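PDB 6RXD: histidine acid phosphatase, which probably removes phosphate groups from inositol hexakisphosphate (phytate) and lower inositol polyphosphates. Local coordinates for residues 214-228 with 355-367. Sequence-based numbering, arbitrary orientation.
Sequences YQNFVANDATIAGAE and YEKGPSYAGQNET
Tyr361 reaches across to Asp221 at the break between helices 206-220 and 222-232, its OH donating to Asp221 OD1 over 2.5 Å on the syn side of the carboxylate, 27° out of its plane. The other oxygen, OD2, takes the N-H of Ile224 in an almost straight bond of 2.8 Å, so Asp221 N-caps helix 222-232 while gripping the tyrosine. Thr223 CB lies over the centre of one face of the Tyr361 ring, 3.8 Å from its centroid, and Gln364 CG covers the opposite face. In Phe217, CG anti to the backbone N (chi1 179°) swings the ring toward residues 364-367, where Glu366 CB sits 3.5 Å from the ring centroid in a CH-pi contact; Asp221 CB lies more loosely over the rim of the opposite face. Tyr214 OH donates to Glu356 O at 2.6 Å from above the carbonyl plane, joining helix 206-220 to the C-terminal part of helix 339-357. Behind these contacts, the type II turn 361-364 and Gln364, which bonds Tyr361 O through NE2 and receives Thr367 N at OE1, brace the loop. At the far end, Glu228 OE2 and Glu356 OE2 approach to 2.6 Å, with Glu352 adjoining. All three are zinc ligands in a structure of this protein; with no zinc modelled at this site in this chain, one of the two acid groups probably holds a proton and donates it to the other, which would ease the repulsion.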
loop_
_atom_site.group_PDB
_atom_site.type_symbol
_atom_site.label_atom_id
_atom_site.label_comp_id
_atom_site.label_asym_id
_atom_site.label_seq_id
_atom_site.Cartn_x
_atom_site.Cartn_y
_atom_site.Cartn_z
ATOM N N TYR A 214 2.966 -18.215 -8.296
ATOM C CA TYR A 214 1.893 -17.314 -7.880
ATOM C C TYR A 214 1.187 -16.657 -9.072
ATOM O O TYR A 214 -0.045 -16.627 -9.126
ATOM C CB TYR A 214 2.417 -16.251 -6.901
ATOM C CG TYR A 214 1.468 -15.076 -6.735
ATOM C CD1 TYR A 214 0.385 -15.145 -5.864
ATOM C CD2 TYR A 214 1.657 -13.901 -7.456
ATOM C CE1 TYR A 214 -0.494 -14.063 -5.714
ATOM C CE2 TYR A 214 0.789 -12.833 -7.332
ATOM C CZ TYR A 214 -0.286 -12.920 -6.458
ATOM O OH TYR A 214 -1.146 -11.854 -6.343
ATOM N N GLN A 215 1.949 -16.128 -10.023
ATOM C CA GLN A 215 1.327 -15.499 -11.191
ATOM C C GLN A 215 0.496 -16.503 -11.993
ATOM O O GLN A 215 -0.600 -16.175 -12.458
ATOM C CB GLN A 215 2.376 -14.815 -12.076
ATOM C CG GLN A 215 3.007 -13.581 -11.426
ATOM C CD GLN A 215 2.023 -12.438 -11.252
ATOM O OE1 GLN A 215 1.027 -12.350 -11.971
ATOM N NE2 GLN A 215 2.299 -11.555 -10.296
ATOM N N ASN A 216 1.009 -17.722 -12.150
ATOM C CA ASN A 216 0.243 -18.774 -12.821
ATOM C C ASN A 216 -1.014 -19.153 -12.041
ATOM O O ASN A 216 -2.077 -19.385 -12.626
ATOM C CB ASN A 216 1.111 -20.009 -13.085
ATOM C CG ASN A 216 2.113 -19.784 -14.202
ATOM O OD1 ASN A 216 1.912 -18.931 -15.066
ATOM N ND2 ASN A 216 3.201 -20.549 -14.187
ATOM N N PHE A 217 -0.895 -19.186 -10.719
ATOM C CA PHE A 217 -2.035 -19.512 -9.876
ATOM C C PHE A 217 -3.191 -18.534 -10.046
ATOM O O PHE A 217 -4.316 -18.941 -10.355
ATOM C CB PHE A 217 -1.626 -19.563 -8.411
ATOM C CG PHE A 217 -2.767 -19.870 -7.487
ATOM C CD1 PHE A 217 -3.270 -21.159 -7.396
ATOM C CD2 PHE A 217 -3.345 -18.865 -6.719
ATOM C CE1 PHE A 217 -4.328 -21.446 -6.552
ATOM C CE2 PHE A 217 -4.403 -19.147 -5.869
ATOM C CZ PHE A 217 -4.893 -20.438 -5.785
ATOM N N VAL A 218 -2.923 -17.246 -9.851
ATOM C CA VAL A 218 -3.994 -16.255 -9.921
ATOM C C VAL A 218 -4.567 -16.103 -11.328
ATOM O O VAL A 218 -5.757 -15.831 -11.486
ATOM C CB VAL A 218 -3.588 -14.875 -9.345
ATOM C CG1 VAL A 218 -3.225 -14.992 -7.879
ATOM C CG2 VAL A 218 -2.443 -14.278 -10.135
ATOM N N ALA A 219 -3.733 -16.308 -12.347
ATOM C CA ALA A 219 -4.195 -16.179 -13.725
ATOM C C ALA A 219 -5.208 -17.259 -14.085
ATOM O O ALA A 219 -6.122 -17.018 -14.877
ATOM C CB ALA A 219 -3.021 -16.209 -14.701
ATOM N N ASN A 220 -5.046 -18.443 -13.500
ATOM C CA ASN A 220 -5.818 -19.610 -13.915
ATOM C C ASN A 220 -6.757 -20.201 -12.873
ATOM O O ASN A 220 -7.395 -21.208 -13.134
ATOM C CB ASN A 220 -4.873 -20.718 -14.392
ATOM C CG ASN A 220 -4.072 -20.307 -15.594
ATOM O OD1 ASN A 220 -4.609 -19.730 -16.538
ATOM N ND2 ASN A 220 -2.773 -20.573 -15.557
ATOM N N ASP A 221 -6.845 -19.594 -11.693
ATOM C CA ASP A 221 -7.667 -20.183 -10.636
ATOM C C ASP A 221 -9.161 -19.982 -10.893
ATOM O O ASP A 221 -9.624 -18.855 -11.084
ATOM C CB ASP A 221 -7.281 -19.622 -9.267
ATOM C CG ASP A 221 -8.048 -20.283 -8.140
ATOM O OD1 ASP A 221 -7.624 -21.366 -7.668
ATOM O OD2 ASP A 221 -9.091 -19.728 -7.744
ATOM N N ALA A 222 -9.910 -21.084 -10.881
ATOM C CA ALA A 222 -11.331 -21.060 -11.221
ATOM C C ALA A 222 -12.184 -20.375 -10.154
ATOM O O ALA A 222 -13.189 -19.740 -10.476
ATOM C CB ALA A 222 -11.841 -22.479 -11.481
ATOM N N THR A 223 -11.796 -20.513 -8.889
ATOM C CA THR A 223 -12.576 -19.916 -7.809
ATOM C C THR A 223 -12.463 -18.405 -7.846
ATOM O O THR A 223 -13.470 -17.699 -7.788
ATOM C CB THR A 223 -12.155 -20.451 -6.435
ATOM O OG1 THR A 223 -12.323 -21.871 -6.423
ATOM C CG2 THR A 223 -13.018 -19.838 -5.338
ATOM N N ILE A 224 -11.232 -17.907 -7.945
ATOM C CA ILE A 224 -11.009 -16.465 -8.058
ATOM C C ILE A 224 -11.742 -15.887 -9.268
ATOM O O ILE A 224 -12.391 -14.847 -9.164
ATOM C CB ILE A 224 -9.498 -16.124 -8.109
ATOM C CG1 ILE A 224 -8.858 -16.431 -6.755
ATOM C CG2 ILE A 224 -9.276 -14.660 -8.491
ATOM C CD1 ILE A 224 -7.326 -16.477 -6.745
ATOM N N ALA A 225 -11.648 -16.567 -10.407
ATOM C CA ALA A 225 -12.298 -16.106 -11.626
ATOM C C ALA A 225 -13.815 -16.054 -11.455
ATOM O O ALA A 225 -14.455 -15.080 -11.855
ATOM C CB ALA A 225 -11.923 -17.000 -12.806
ATOM N N GLY A 226 -14.383 -17.095 -10.852
ATOM C CA GLY A 226 -15.825 -17.159 -10.669
ATOM C C GLY A 226 -16.329 -16.139 -9.661
ATOM O O GLY A 226 -17.369 -15.524 -9.872
ATOM N N ALA A 227 -15.600 -15.977 -8.558
ATOM C CA ALA A 227 -15.995 -15.028 -7.526
ATOM C C ALA A 227 -15.959 -13.613 -8.081
ATOM O O ALA A 227 -16.832 -12.787 -7.780
ATOM C CB ALA A 227 -15.086 -15.148 -6.300
ATOM N N GLU A 228 -14.930 -13.324 -8.873
ATOM C CA GLU A 228 -14.792 -11.997 -9.457
ATOM C C GLU A 228 -15.885 -11.711 -10.481
ATOM O O GLU A 228 -16.341 -10.573 -10.587
ATOM C CB GLU A 228 -13.384 -11.791 -10.039
ATOM C CG GLU A 228 -12.345 -11.605 -8.948
ATOM C CD GLU A 228 -10.949 -11.310 -9.456
ATOM O OE1 GLU A 228 -10.718 -11.405 -10.680
ATOM O OE2 GLU A 228 -10.074 -10.982 -8.613
ATOM N N TYR A 355 -9.057 -11.074 -3.210
ATOM C CA TYR A 355 -8.990 -12.383 -3.859
ATOM C C TYR A 355 -7.655 -12.699 -4.523
ATOM O O TYR A 355 -7.252 -13.864 -4.575
ATOM C CB TYR A 355 -10.122 -12.540 -4.890
ATOM C CG TYR A 355 -11.424 -13.032 -4.289
ATOM C CD1 TYR A 355 -11.517 -14.308 -3.745
ATOM C CD2 TYR A 355 -12.553 -12.224 -4.272
ATOM C CE1 TYR A 355 -12.708 -14.762 -3.195
ATOM C CE2 TYR A 355 -13.740 -12.666 -3.730
ATOM C CZ TYR A 355 -13.809 -13.931 -3.185
ATOM O OH TYR A 355 -14.989 -14.378 -2.655
ATOM N N GLU A 356 -6.982 -11.675 -5.039
ATOM C CA GLU A 356 -5.773 -11.894 -5.823
ATOM C C GLU A 356 -4.502 -11.760 -4.995
ATOM O O GLU A 356 -3.477 -12.359 -5.315
ATOM C CB GLU A 356 -5.726 -10.914 -7.003
ATOM C CG GLU A 356 -6.848 -11.105 -8.008
ATOM C CD GLU A 356 -6.893 -10.009 -9.057
ATOM O OE1 GLU A 356 -5.878 -9.301 -9.247
ATOM O OE2 GLU A 356 -7.951 -9.851 -9.696
ATOM N N LYS A 357 -4.573 -10.972 -3.921
ATOM C CA LYS A 357 -3.378 -10.592 -3.165
ATOM C C LYS A 357 -3.480 -10.770 -1.650
ATOM O O LYS A 357 -2.464 -10.719 -0.951
ATOM C CB LYS A 357 -3.033 -9.127 -3.485
ATOM C CG LYS A 357 -2.799 -8.902 -4.984
ATOM C CD LYS A 357 -2.770 -7.432 -5.393
ATOM C CE LYS A 357 -2.568 -7.296 -6.903
ATOM N NZ LYS A 357 -2.496 -5.866 -7.346
ATOM N N GLY A 358 -4.690 -10.975 -1.149
ATOM C CA GLY A 358 -4.914 -11.064 0.283
ATOM C C GLY A 358 -5.212 -12.489 0.712
ATOM O O GLY A 358 -4.763 -13.439 0.072
ATOM N N PRO A 359 -5.985 -12.648 1.795
ATOM C CA PRO A 359 -6.296 -13.993 2.301
ATOM C C PRO A 359 -7.027 -14.840 1.254
ATOM O O PRO A 359 -6.861 -16.070 1.215
ATOM C CB PRO A 359 -7.219 -13.713 3.488
ATOM C CG PRO A 359 -6.829 -12.346 3.950
ATOM C CD PRO A 359 -6.515 -11.588 2.675
ATOM N N SER A 360 -7.832 -14.175 0.422
ATOM C CA SER A 360 -8.572 -14.841 -0.654
ATOM C C SER A 360 -9.434 -15.975 -0.098
ATOM O O SER A 360 -9.908 -15.900 1.036
ATOM C CB SER A 360 -7.609 -15.334 -1.738
ATOM O OG SER A 360 -8.309 -15.655 -2.943
ATOM N N TYR A 361 -9.647 -17.018 -0.894
ATOM C CA TYR A 361 -10.632 -18.044 -0.546
ATOM C C TYR A 361 -10.075 -19.194 0.297
ATOM O O TYR A 361 -8.889 -19.517 0.223
ATOM C CB TYR A 361 -11.333 -18.574 -1.816
ATOM C CG TYR A 361 -10.470 -19.447 -2.724
ATOM C CD1 TYR A 361 -10.402 -20.820 -2.538
ATOM C CD2 TYR A 361 -9.748 -18.895 -3.773
ATOM C CE1 TYR A 361 -9.642 -21.626 -3.373
ATOM C CE2 TYR A 361 -8.971 -19.687 -4.606
ATOM C CZ TYR A 361 -8.925 -21.052 -4.401
ATOM O OH TYR A 361 -8.165 -21.847 -5.234
ATOM N N ALA A 362 -10.947 -19.809 1.093
ATOM C CA ALA A 362 -10.549 -20.909 1.973
ATOM C C ALA A 362 -10.151 -22.138 1.163
ATOM O O ALA A 362 -10.775 -22.445 0.152
ATOM C CB ALA A 362 -11.674 -21.255 2.932
ATOM N N GLY A 363 -9.118 -22.838 1.620
ATOM C CA GLY A 363 -8.656 -24.030 0.929
ATOM C C GLY A 363 -7.362 -23.817 0.163
ATOM O O GLY A 363 -6.862 -24.745 -0.476
ATOM N N GLN A 364 -6.827 -22.598 0.206
ATOM C CA GLN A 364 -5.551 -22.299 -0.435
ATOM C C GLN A 364 -4.740 -21.309 0.403
ATOM O O GLN A 364 -5.305 -20.557 1.211
ATOM C CB GLN A 364 -5.770 -21.740 -1.854
ATOM C CG GLN A 364 -6.527 -20.399 -1.915
ATOM C CD GLN A 364 -5.647 -19.185 -1.623
ATOM O OE1 GLN A 364 -4.481 -19.126 -2.034
ATOM N NE2 GLN A 364 -6.200 -18.216 -0.895
ATOM N N ASN A 365 -3.422 -21.312 0.221
ATOM C CA ASN A 365 -2.583 -20.249 0.777
ATOM C C ASN A 365 -1.634 -19.692 -0.267
ATOM O O ASN A 365 -0.663 -19.011 0.069
ATOM C CB ASN A 365 -1.789 -20.730 2.002
ATOM C CG ASN A 365 -0.880 -21.911 1.690
ATOM O OD1 ASN A 365 -0.725 -22.313 0.536
ATOM N ND2 ASN A 365 -0.262 -22.466 2.726
ATOM N N GLU A 366 -1.909 -19.998 -1.532
ATOM C CA GLU A 366 -1.061 -19.577 -2.644
ATOM C C GLU A 366 -1.003 -18.063 -2.783
ATOM O O GLU A 366 0.006 -17.505 -3.211
ATOM C CB GLU A 366 -1.558 -20.196 -3.957
ATOM C CG GLU A 366 -1.429 -21.705 -4.021
ATOM C CD GLU A 366 0.008 -22.167 -3.901
ATOM O OE1 GLU A 366 0.250 -23.167 -3.193
ATOM O OE2 GLU A 366 0.894 -21.532 -4.510
ATOM N N THR A 367 -2.094 -17.392 -2.436
ATOM C CA THR A 367 -2.121 -15.938 -2.592
ATOM C C THR A 367 -1.180 -15.191 -1.650
ATOM O O THR A 367 -0.715 -14.107 -1.983
ATOM C CB THR A 367 -3.536 -15.352 -2.446
ATOM O OG1 THR A 367 -4.075 -15.720 -1.171
ATOM C CG2 THR A 367 -4.451 -15.850 -3.551
#